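Local coordinates for protein pyridine nucleotide-disulphide oxidoreductase dimerisation region (PDB 6KYY) that probably contributes to resistance against reactive chlorine stress as an FAD-containing flavoprotein of the pyridine nucleotide-disulfide oxidoreductase family, with copper(II) bound in this structure, at residues I109-L114 and T290-W295; S346-T351 and N411-V416. One frame throughout, in Å; residues are numbered along the deposited sequence.

Interaction 1: I109-L114 and T290-W295; sequences INNHSL and TADNIW
Asn111 meets Asp292 with its side chain and Ile294 with its backbone carbonyl. The contact sits at an edge of the FAD-binding, Rossmann-type domain. It joins the turn leading into strand 113-116 to the turn before strand 294-296. In this family the latter strand runs on into a Gly-Asp sequence at the FAD.

Asn111 carries most of the contact, and its CB is directed at the other segment. The amide nitrogen ND2 lies 4.3 Å from OD1 of Asp292, too far for a direct bond. The amide and carboxylate planes are nearly parallel, about 17° apart, but lie at different levels. OD1 is well off the amide plane, stepped to one side of it. The pair is therefore a loose polar neighbourhood. The side chain of Asn111 also lies about 4 Å from a bound copper(II) ion. This is nearness alone, for Asn111 is not among the residues of the Cys50-Cys55 and Asn87-His91 copper sites.

Ile294 brings a methyl to the backbone oxygen of Asn111. Its CG1 branch stands anti to the carbonyl carbon, chi1 -69°, and carries CD1 forward to 4.1 Å from O of Asn111. The methyl comes from beyond the oxygen, with a C=O...CD1 angle near 123°. Ile294 also packs on Ile130 of strand 130-132. Leu114 touches the same Ile130, so the two segments share a neighbour on that strand.

Both segments are sharply turned. Residues 291-294 form a type II turn, with Asn293 at the positive-phi position. Its closing bond is weak. The other turn is closed by Ile109 N to Ser113 O at 3.3 Å. Beside it, Ser113 OG is hydrogen-bonded to ND1 of His126 on the adjoining strand.

Interaction 2: S346-T351 and N411-V416; sequences SRVGMT and NIVKMV
Val348 of strand 345-349 packs against Val413 and Lys414 of helix 406-418. This is a strand-on-helix contact in the dimerisation domain, where the helix lies against the antiparallel sheet. The three residues that touch are all buried.

The tight part is narrow. Val348 uses both methyls, one for each helix residue. CG1 lies between the backbone N and the carbonyl carbon, chi1 67°, and reaches CG1 of Val413 at 3.9 Å. CG2 takes the other branch and touches CB and CG of Lys414, 4.1 and 4.0 Å away. The valine crosses the lysine chain at about a right angle. That chain, bent at chi2 and chi4, leads NZ away from the strand, to a salt bridge with Asp418 and a hydrogen bond with Asn334 O. Ile410 and Met417 of the same helix also touch Val348.

The looser end follows the strand to Gly349 and Met350, which are partly exposed and make no contact with the helix segment. Arg347 projects from the other face of the strand. Its NH1 donates to O of Gly349 at 3.0 Å, from above the carbonyl plane, and NE forms a salt bridge with Glu204. The helix's outer side belongs to the dimer: Ile412 packs on Ile412 of the second subunit, and Asn411 ND2 bonds to Thr432 of that subunit.

The chemistry implies a division of labour. Hydrocarbon joins helix to strand, while the lysine charge is probably balanced by Asp418, outside the two segments.

How the interactions relate
Both contacts fall in series along the chain, neither nested nor crossed. From the N terminus, residues 109-114 come first. Interaction 1 then closes a long loop of 175 residues at 290-295, tying two turns at the edge of the FAD-binding part. The five-stranded parallel sheet is formed by strands within that loop. Interaction 2 opens later, at 346-351, and closes a shorter loop of 59 residues at 411-416. It joins sheet to helix in the dimerisation domain, next to the second subunit. The centres lie 38 Å apart, and the nearest atoms about 22 Å, so the two do not touch.

Interaction 1: I109-L114 and T290-W295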
loop_
_atom_site.group_PDB
_atom_site.type_symbol
_atom_site.label_atom_id
_atom_site.label_comp_id
_atom_site.label_asym_id
_atom_site.label_seq_id
_atom_site.Cartn_x
_atom_site.Cartn_y
_atom_site.Cartn_z
ATOM N N ILE B 109 -44.779 5.577 7.457
ATOM C CA ILE B 109 -46.187 5.936 7.585
ATOM C C ILE B 109 -46.392 7.386 7.179
ATOM O O ILE B 109 -47.345 7.720 6.466
ATOM C CB ILE B 109 -46.678 5.688 9.024
ATOM C CG1 ILE B 109 -46.779 4.192 9.322
ATOM C CG2 ILE B 109 -48.019 6.372 9.260
ATOM C CD1 ILE B 109 -46.847 3.883 10.803
ATOM N N ASN B 110 -45.488 8.261 7.611
ATOM C CA ASN B 110 -45.607 9.697 7.419
ATOM C C ASN B 110 -44.228 10.246 7.085
ATOM O O ASN B 110 -43.305 9.501 6.745
ATOM C CB ASN B 110 -46.185 10.357 8.676
ATOM C CG ASN B 110 -47.554 10.927 8.446
ATOM O OD1 ASN B 110 -48.161 10.690 7.404
ATOM N ND2 ASN B 110 -48.056 11.683 9.416
ATOM N N ASN B 111 -44.088 11.564 7.185
ATOM C CA ASN B 111 -42.777 12.193 7.190
ATOM C C ASN B 111 -42.245 12.395 8.603
ATOM O O ASN B 111 -41.174 12.986 8.771
ATOM C CB ASN B 111 -42.822 13.531 6.441
ATOM C CG ASN B 111 -43.649 14.578 7.158
ATOM O OD1 ASN B 111 -44.874 14.470 7.246
ATOM N ND2 ASN B 111 -42.984 15.609 7.663
ATOM N N HIS B 112 -42.968 11.909 9.617
ATOM C CA HIS B 112 -42.521 11.956 11.001
ATOM C C HIS B 112 -42.455 10.595 11.678
ATOM O O HIS B 112 -41.702 10.450 12.647
ATOM C CB HIS B 112 -43.440 12.855 11.845
ATOM C CG HIS B 112 -43.661 14.219 11.268
ATOM N ND1 HIS B 112 -42.922 15.318 11.652
ATOM C CD2 HIS B 112 -44.553 14.667 10.353
ATOM C CE1 HIS B 112 -43.342 16.381 10.990
ATOM N NE2 HIS B 112 -44.332 16.013 10.197
ATOM N N SER B 113 -43.216 9.605 11.213
ATOM C CA SER B 113 -43.328 8.321 11.890
ATOM C C SER B 113 -42.957 7.177 10.956
ATOM O O SER B 113 -43.146 7.255 9.738
ATOM C CB SER B 113 -44.749 8.101 12.431
ATOM O OG SER B 113 -45.214 9.246 13.123
ATOM N N LEU B 114 -42.434 6.106 11.549
ATOM C CA LEU B 114 -42.039 4.904 10.832
ATOM C C LEU B 114 -42.837 3.715 11.348
ATOM O O LEU B 114 -43.302 3.707 12.492
ATOM C CB LEU B 114 -40.536 4.609 10.997
ATOM C CG LEU B 114 -39.455 5.475 10.338
ATOM C CD1 LEU B 114 -39.628 5.529 8.825
ATOM C CD2 LEU B 114 -39.400 6.874 10.936
ATOM N N THR B 290 -36.742 15.641 -0.871
ATOM C CA THR B 290 -37.802 16.607 -1.140
ATOM C C THR B 290 -38.660 16.899 0.087
ATOM O O THR B 290 -39.360 17.915 0.106
ATOM C CB THR B 290 -38.687 16.119 -2.288
ATOM O OG1 THR B 290 -39.070 14.758 -2.054
ATOM C CG2 THR B 290 -37.939 16.211 -3.610
ATOM N N ALA B 291 -38.623 16.039 1.099
ATOM C CA ALA B 291 -39.338 16.260 2.348
ATOM C C ALA B 291 -38.406 16.892 3.373
ATOM O O ALA B 291 -37.235 16.512 3.478
ATOM C CB ALA B 291 -39.905 14.948 2.893
ATOM N N ASP B 292 -38.927 17.856 4.128
ATOM C CA ASP B 292 -38.103 18.552 5.104
ATOM C C ASP B 292 -37.815 17.659 6.306
ATOM O O ASP B 292 -38.637 16.830 6.706
ATOM C CB ASP B 292 -38.775 19.850 5.560
ATOM C CG ASP B 292 -40.282 19.732 5.644
ATOM O OD1 ASP B 292 -40.811 18.621 5.436
ATOM O OD2 ASP B 292 -40.939 20.760 5.918
ATOM N N ASN B 293 -36.619 17.838 6.872
ATOM C CA ASN B 293 -36.113 17.066 8.006
ATOM C C ASN B 293 -35.917 15.591 7.674
ATOM O O ASN B 293 -35.843 14.752 8.579
ATOM C CB ASN B 293 -37.016 17.215 9.237
ATOM C CG ASN B 293 -37.033 18.630 9.776
ATOM O OD1 ASN B 293 -36.030 19.120 10.296
ATOM N ND2 ASN B 293 -38.177 19.294 9.657
ATOM N N ILE B 294 -35.820 15.250 6.390
ATOM C CA ILE B 294 -35.516 13.893 5.951
ATOM C C ILE B 294 -34.272 13.949 5.076
ATOM O O ILE B 294 -34.239 14.681 4.078
ATOM C CB ILE B 294 -36.688 13.251 5.193
ATOM C CG1 ILE B 294 -37.861 12.974 6.140
ATOM C CG2 ILE B 294 -36.226 11.981 4.481
ATOM C CD1 ILE B 294 -37.663 11.776 7.040
ATOM N N TRP B 295 -33.252 13.185 5.452
ATOM C CA TRP B 295 -32.013 13.086 4.698
ATOM C C TRP B 295 -31.898 11.710 4.059
ATOM O O TRP B 295 -32.558 10.750 4.467
ATOM C CB TRP B 295 -30.794 13.332 5.596
ATOM C CG TRP B 295 -30.572 14.759 5.989
ATOM C CD1 TRP B 295 -29.638 15.612 5.479
ATOM C CD2 TRP B 295 -31.281 15.495 6.992
ATOM N NE1 TRP B 295 -29.727 16.836 6.095
ATOM C CE2 TRP B 295 -30.728 16.790 7.029
ATOM C CE3 TRP B 295 -32.333 15.186 7.861
ATOM C CZ2 TRP B 295 -31.192 17.776 7.899
ATOM C CZ3 TRP B 295 -32.789 16.165 8.724
ATOM C CH2 TRP B 295 -32.221 17.444 8.736
#

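Interaction 2: S346-T351 and N411-V416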
loop_
_atom_site.group_PDB
_atom_site.type_symbol
_atom_site.label_atom_id
_atom_site.label_comp_id
_atom_site.label_asym_id
_atom_site.label_seq_id
_atom_site.Cartn_x
_atom_site.Cartn_y
_atom_site.Cartn_z
ATOM N N SER B 346 -6.490 0.485 -9.945
ATOM C CA SER B 346 -6.883 1.708 -9.262
ATOM C C SER B 346 -6.844 2.882 -10.230
ATOM O O SER B 346 -6.008 2.931 -11.138
ATOM C CB SER B 346 -5.971 1.982 -8.064
ATOM O OG SER B 346 -6.163 1.005 -7.058
ATOM N N ARG B 347 -7.754 3.835 -10.032
ATOM C CA ARG B 347 -7.955 4.890 -11.014
ATOM C C ARG B 347 -8.392 6.181 -10.337
ATOM O O ARG B 347 -9.056 6.167 -9.298
ATOM C CB ARG B 347 -8.996 4.474 -12.060
ATOM C CG ARG B 347 -8.449 3.585 -13.161
ATOM C CD ARG B 347 -8.525 4.285 -14.502
ATOM N NE ARG B 347 -9.890 4.707 -14.800
ATOM C CZ ARG B 347 -10.248 5.965 -15.031
ATOM N NH1 ARG B 347 -9.340 6.931 -15.002
ATOM N NH2 ARG B 347 -11.515 6.258 -15.293
ATOM N N VAL B 348 -8.008 7.300 -10.953
ATOM C CA VAL B 348 -8.484 8.622 -10.565
ATOM C C VAL B 348 -8.354 9.515 -11.788
ATOM O O VAL B 348 -7.489 9.299 -12.640
ATOM C CB VAL B 348 -7.701 9.180 -9.349
ATOM C CG1 VAL B 348 -6.251 9.451 -9.719
ATOM C CG2 VAL B 348 -8.364 10.441 -8.807
ATOM N N GLY B 349 -9.228 10.512 -11.884
ATOM C CA GLY B 349 -9.197 11.391 -13.034
ATOM C C GLY B 349 -9.737 10.710 -14.283
ATOM O O GLY B 349 -10.316 9.623 -14.243
ATOM N N MET B 350 -9.526 11.375 -15.414
ATOM C CA MET B 350 -10.072 10.902 -16.676
ATOM C C MET B 350 -9.138 9.901 -17.343
ATOM O O MET B 350 -7.925 9.895 -17.111
ATOM C CB MET B 350 -10.343 12.065 -17.633
ATOM C CG MET B 350 -9.357 13.215 -17.556
ATOM S SD MET B 350 -9.864 14.565 -18.643
ATOM C CE MET B 350 -9.266 15.987 -17.737
ATOM N N THR B 351 -9.726 9.046 -18.175
ATOM C CA THR B 351 -8.966 8.102 -18.973
ATOM C C THR B 351 -8.253 8.826 -20.112
ATOM O O THR B 351 -8.459 10.019 -20.356
ATOM C CB THR B 351 -9.885 7.020 -19.542
ATOM O OG1 THR B 351 -10.942 7.639 -20.286
ATOM C CG2 THR B 351 -10.485 6.188 -18.427
ATOM N N ASN B 411 -4.038 6.857 -3.779
ATOM C CA ASN B 411 -4.328 7.982 -2.903
ATOM C C ASN B 411 -3.219 9.026 -2.928
ATOM O O ASN B 411 -3.474 10.189 -2.599
ATOM C CB ASN B 411 -4.557 7.491 -1.472
ATOM C CG ASN B 411 -5.655 6.446 -1.383
ATOM O OD1 ASN B 411 -6.828 6.737 -1.618
ATOM N ND2 ASN B 411 -5.279 5.221 -1.035
ATOM N N ILE B 412 -1.998 8.640 -3.307
ATOM C CA ILE B 412 -0.928 9.620 -3.475
ATOM C C ILE B 412 -1.178 10.468 -4.714
ATOM O O ILE B 412 -0.991 11.690 -4.696
ATOM C CB ILE B 412 0.442 8.920 -3.546
ATOM C CG1 ILE B 412 0.725 8.144 -2.260
ATOM C CG2 ILE B 412 1.546 9.933 -3.803
ATOM C CD1 ILE B 412 2.124 7.578 -2.183
ATOM N N VAL B 413 -1.596 9.833 -5.812
ATOM C CA VAL B 413 -1.870 10.568 -7.042
ATOM C C VAL B 413 -3.051 11.511 -6.851
ATOM O O VAL B 413 -3.028 12.658 -7.311
ATOM C CB VAL B 413 -2.110 9.586 -8.203
ATOM C CG1 VAL B 413 -2.450 10.340 -9.479
ATOM C CG2 VAL B 413 -0.891 8.700 -8.408
ATOM N N LYS B 414 -4.099 11.045 -6.166
ATOM C CA LYS B 414 -5.253 11.898 -5.901
ATOM C C LYS B 414 -4.880 13.086 -5.028
ATOM O O LYS B 414 -5.513 14.146 -5.114
ATOM C CB LYS B 414 -6.362 11.079 -5.241
ATOM C CG LYS B 414 -7.679 11.818 -5.090
ATOM C CD LYS B 414 -8.116 11.872 -3.637
ATOM C CE LYS B 414 -9.606 12.123 -3.532
ATOM N NZ LYS B 414 -10.036 13.215 -4.447
ATOM N N MET B 415 -3.853 12.932 -4.191
ATOM C CA MET B 415 -3.439 14.002 -3.290
ATOM C C MET B 415 -3.041 15.255 -4.064
ATOM O O MET B 415 -3.642 16.322 -3.898
ATOM C CB MET B 415 -2.283 13.517 -2.416
ATOM C CG MET B 415 -2.704 12.903 -1.100
ATOM S SD MET B 415 -3.098 14.151 0.135
ATOM C CE MET B 415 -4.385 13.306 1.044
ATOM N N VAL B 416 -2.023 15.143 -4.922
ATOM C CA VAL B 416 -1.514 16.316 -5.620
ATOM C C VAL B 416 -2.476 16.808 -6.694
ATOM O O VAL B 416 -2.401 17.974 -7.098
ATOM C CB VAL B 416 -0.125 16.028 -6.220
ATOM C CG1 VAL B 416 0.767 15.359 -5.193
ATOM C CG2 VAL B 416 -0.243 15.164 -7.458
#